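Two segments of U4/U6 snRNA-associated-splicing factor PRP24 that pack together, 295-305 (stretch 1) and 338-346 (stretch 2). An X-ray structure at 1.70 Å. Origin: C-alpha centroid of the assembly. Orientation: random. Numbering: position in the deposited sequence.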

# COMPACT_ATOMS: atom_id res chain seq x y z
N LEU A 295 5.90 -7.25 6.36
CA LEU A 295 7.31 -6.94 6.53
C LEU A 295 7.72 -7.11 8.00
O LEU A 295 8.80 -7.62 8.31
N ILE A 296 6.85 -6.68 8.91
CA ILE A 296 7.11 -6.81 10.33
C ILE A 296 7.15 -8.28 10.74
O ILE A 296 8.01 -8.70 11.52
N CYS A 297 6.22 -9.06 10.20
CA CYS A 297 6.16 -10.50 10.48
C CYS A 297 7.46 -11.18 10.05
O CYS A 297 8.03 -12.01 10.78
N GLN A 298 7.94 -10.82 8.87
CA GLN A 298 9.18 -11.37 8.34
C GLN A 298 10.36 -11.05 9.26
O GLN A 298 11.19 -11.93 9.56
N PHE A 299 10.42 -9.81 9.72
CA PHE A 299 11.43 -9.38 10.68
C PHE A 299 11.36 -10.19 11.98
O PHE A 299 12.39 -10.63 12.48
N LEU A 300 10.17 -10.40 12.52
CA LEU A 300 10.04 -11.15 13.76
C LEU A 300 10.49 -12.61 13.60
O LEU A 300 11.08 -13.19 14.52
N GLN A 301 10.19 -13.19 12.44
CA GLN A 301 10.54 -14.59 12.19
C GLN A 301 12.02 -14.77 11.87
O GLN A 301 12.66 -15.67 12.42
N GLU A 302 12.55 -13.93 10.98
CA GLU A 302 13.91 -14.12 10.46
C GLU A 302 15.00 -13.53 11.34
O GLU A 302 16.10 -14.08 11.43
N GLU A 303 14.71 -12.40 11.98
CA GLU A 303 15.71 -11.72 12.80
C GLU A 303 15.57 -12.03 14.29
O GLU A 303 16.57 -12.15 15.00
N ILE A 304 14.34 -12.17 14.77
CA ILE A 304 14.11 -12.38 16.19
C ILE A 304 13.88 -13.87 16.49
O ILE A 304 13.88 -14.29 17.65
N HIS A 305 13.71 -14.65 15.42
CA HIS A 305 13.57 -16.11 15.51
C HIS A 305 12.32 -16.54 16.27
O HIS A 305 12.30 -17.56 16.97
N MET A 338 10.83 -7.37 26.21
CA MET A 338 12.24 -7.22 26.56
C MET A 338 13.17 -7.33 25.34
O MET A 338 14.05 -6.48 25.14
N ILE A 339 13.00 -8.39 24.56
CA ILE A 339 13.84 -8.63 23.39
C ILE A 339 13.75 -7.52 22.35
O ILE A 339 14.75 -7.09 21.78
N LEU A 340 12.54 -7.04 22.07
CA LEU A 340 12.38 -6.10 20.96
C LEU A 340 12.81 -4.67 21.27
O LEU A 340 13.18 -3.93 20.36
N ASN A 341 12.76 -4.27 22.54
CA ASN A 341 13.06 -2.88 22.87
C ASN A 341 14.52 -2.60 22.58
O ASN A 341 15.41 -3.25 23.15
N GLY A 342 14.79 -1.66 21.68
CA GLY A 342 16.15 -1.33 21.33
C GLY A 342 16.74 -2.15 20.18
O GLY A 342 17.89 -1.93 19.77
N SER A 343 15.97 -3.10 19.66
CA SER A 343 16.38 -3.84 18.48
C SER A 343 16.40 -2.92 17.25
O SER A 343 15.92 -1.78 17.31
N GLN A 344 16.97 -3.39 16.14
CA GLN A 344 17.03 -2.58 14.93
C GLN A 344 16.08 -3.12 13.87
O GLN A 344 16.05 -4.32 13.59
N PHE A 345 15.30 -2.21 13.28
CA PHE A 345 14.41 -2.55 12.19
C PHE A 345 14.60 -1.53 11.07
O PHE A 345 14.48 -0.32 11.31
N GLN A 346 14.89 -2.01 9.87
CA GLN A 346 15.15 -1.16 8.71
C GLN A 346 16.24 -0.14 9.00
O GLN A 346 16.14 1.03 8.62

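The two stretches meet in a small, almost wholly apolar contact, centred on an edge-to-face pair of phenylalanines and held by side-chain packing without a single hydrogen bond from one stretch to the other. About 448 Å² of surface is buried, both sides summed.

Phe 299 projects from the helix toward the second stretch with chi1 in the t well (161°) and chi2 at 76°. Phe 345, on the short strand, sets out sideways, but its t rotamer (chi1 179°) brings the end of the ring nearer to the helix. The edge of Phe 345 then meets the face of Phe 299: the centroids lie 4.9 Å apart, the planes are inclined at 67°, and CD1 of Phe 345 comes to 3.4 Å from CG of Phe 299. Such an arrangement places the slightly positive ring hydrogens of one phenylalanine over the electron-rich face of the other.

Further round the Phe 299 ring, CE1 lies 3.3 Å from the backbone O of Gln 344, while OG of Ser 343 lies at the ring edge, 3.9 Å from CZ of Phe 299. That hydroxyl, on a p rotamer, is already engaged within its own stretch: OG of Ser 343 donates to O of Leu 340 at 2.7 Å, so the serine can sit against the aromatic ring with its hydroxyl satisfied. The same carbonyl also accepts a hydrogen bond from the backbone N of Ser 343, which closes the type II turn from Leu 340 to Ser 343.

One helical turn before Phe 299, Leu 295 (t, p) points toward stretch 2 and lays its CG 4.2 Å from CZ of Phe 345. Ile 296 (m, t) also reaches this ring, with CG1 4.2 Å from the same CZ. At this end of the contact, CD2 of Leu 295 approaches OE1 of Gln 346 to 3.7 Å, a van der Waals approach rather than a polar pairing.

At the other end, Leu 340 (m, t) starts sideways yet ends among the side chains of stretch 1. Its CD1 lies 3.9 Å from CD2 of Leu 300, which is also m, t; its CD2 lies 3.9 Å from CE2 of Phe 299 and 3.8 Å from CG1 of Ile 304. Leu 340 thereby links the aromatic pair to Ile 304, which points toward stretch 2 with both chi angles in the m well. CG2 of Ile 304 touches CG2 of the exposed Ile 339 (m, t) at 3.7 Å, extending the apolar packing to a more open margin.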

# COMPACT_ATOMS: atom_id res chain seq x y z
CB LEU A 295 7.59 -5.52 6.03
CG LEU A 295 9.06 -5.15 5.90
CD1 LEU A 295 9.72 -6.06 4.87
CD2 LEU A 295 9.22 -3.69 5.51
CB ILE A 296 6.05 -6.08 11.16
CG1 ILE A 296 6.14 -4.57 10.90
CG2 ILE A 296 6.20 -6.41 12.65
CD1 ILE A 296 4.99 -3.77 11.49
CB CYS A 297 4.97 -11.11 9.74
SG CYS A 297 4.65 -12.84 10.15
CB GLN A 298 9.41 -10.84 6.93
CG GLN A 298 10.74 -11.21 6.33
CD GLN A 298 10.93 -10.61 4.95
OE1 GLN A 298 10.51 -11.20 3.95
NE2 GLN A 298 11.54 -9.44 4.90
CB PHE A 299 11.27 -7.89 10.96
CG PHE A 299 11.92 -7.41 12.23
CD1 PHE A 299 13.31 -7.24 12.30
CD2 PHE A 299 11.15 -7.06 13.33
CE1 PHE A 299 13.90 -6.77 13.47
CE2 PHE A 299 11.74 -6.59 14.49
CZ PHE A 299 13.12 -6.44 14.56
CB LEU A 300 8.61 -11.12 14.28
CG LEU A 300 8.10 -9.75 14.70
CD1 LEU A 300 6.64 -9.83 15.13
CD2 LEU A 300 8.95 -9.19 15.83
CB GLN A 301 9.69 -15.16 11.06
CG GLN A 301 8.23 -15.35 11.42
CD GLN A 301 7.36 -15.56 10.19
OE1 GLN A 301 6.17 -15.84 10.30
NE2 GLN A 301 7.95 -15.40 9.01
CB GLU A 302 14.03 -13.55 9.04
CG GLU A 302 13.12 -14.23 8.03
CD GLU A 302 13.27 -13.66 6.63
OE1 GLU A 302 14.20 -12.86 6.40
OE2 GLU A 302 12.44 -14.01 5.76
CB GLU A 303 15.66 -10.20 12.57
CG GLU A 303 15.93 -9.78 11.13
CD GLU A 303 17.31 -10.18 10.65
OE1 GLU A 303 18.27 -10.13 11.45
OE2 GLU A 303 17.44 -10.54 9.45
CB ILE A 304 12.93 -11.51 16.69
CG1 ILE A 304 13.11 -10.07 16.19
CG2 ILE A 304 12.81 -11.54 18.20
CD1 ILE A 304 14.39 -9.37 16.69
CB HIS A 305 14.85 -16.75 16.06
CG HIS A 305 16.06 -16.42 15.26
ND1 HIS A 305 17.02 -15.52 15.68
CD2 HIS A 305 16.46 -16.83 14.02
CE1 HIS A 305 17.95 -15.40 14.76
NE2 HIS A 305 17.64 -16.19 13.74
CB MET A 338 12.62 -8.27 27.60
CG MET A 338 14.09 -8.24 27.95
SD MET A 338 14.57 -9.66 28.95
CE MET A 338 13.54 -9.43 30.40
CB ILE A 339 13.49 -9.99 22.73
CG1 ILE A 339 13.99 -11.16 23.59
CG2 ILE A 339 14.09 -10.10 21.33
CD1 ILE A 339 13.62 -12.53 23.02
CB LEU A 340 10.94 -6.13 20.44
CG LEU A 340 10.65 -7.39 19.62
CD1 LEU A 340 9.18 -7.53 19.30
CD2 LEU A 340 11.46 -7.35 18.35
CB ASN A 341 12.75 -2.57 24.34
CG ASN A 341 12.77 -1.09 24.64
OD1 ASN A 341 12.22 -0.27 23.89
ND2 ASN A 341 13.43 -0.72 25.74
CB SER A 343 15.44 -5.02 18.24
OG SER A 343 14.16 -4.56 17.87
CB GLN A 344 18.46 -2.52 14.36
CG GLN A 344 19.37 -1.53 15.08
CD GLN A 344 20.39 -0.90 14.14
OE1 GLN A 344 20.65 -1.41 13.04
NE2 GLN A 344 20.97 0.22 14.55
CB PHE A 345 12.95 -2.57 12.69
CG PHE A 345 11.94 -2.90 11.62
CD1 PHE A 345 11.81 -4.20 11.14
CD2 PHE A 345 11.09 -1.91 11.14
CE1 PHE A 345 10.85 -4.50 10.16
CE2 PHE A 345 10.14 -2.21 10.16
CZ PHE A 345 10.02 -3.50 9.68
CB GLN A 346 13.86 -0.46 8.25
CG GLN A 346 12.68 -1.41 8.05
CD GLN A 346 12.24 -1.55 6.61
OE1 GLN A 346 12.66 -2.46 5.89
NE2 GLN A 346 11.37 -0.64 6.17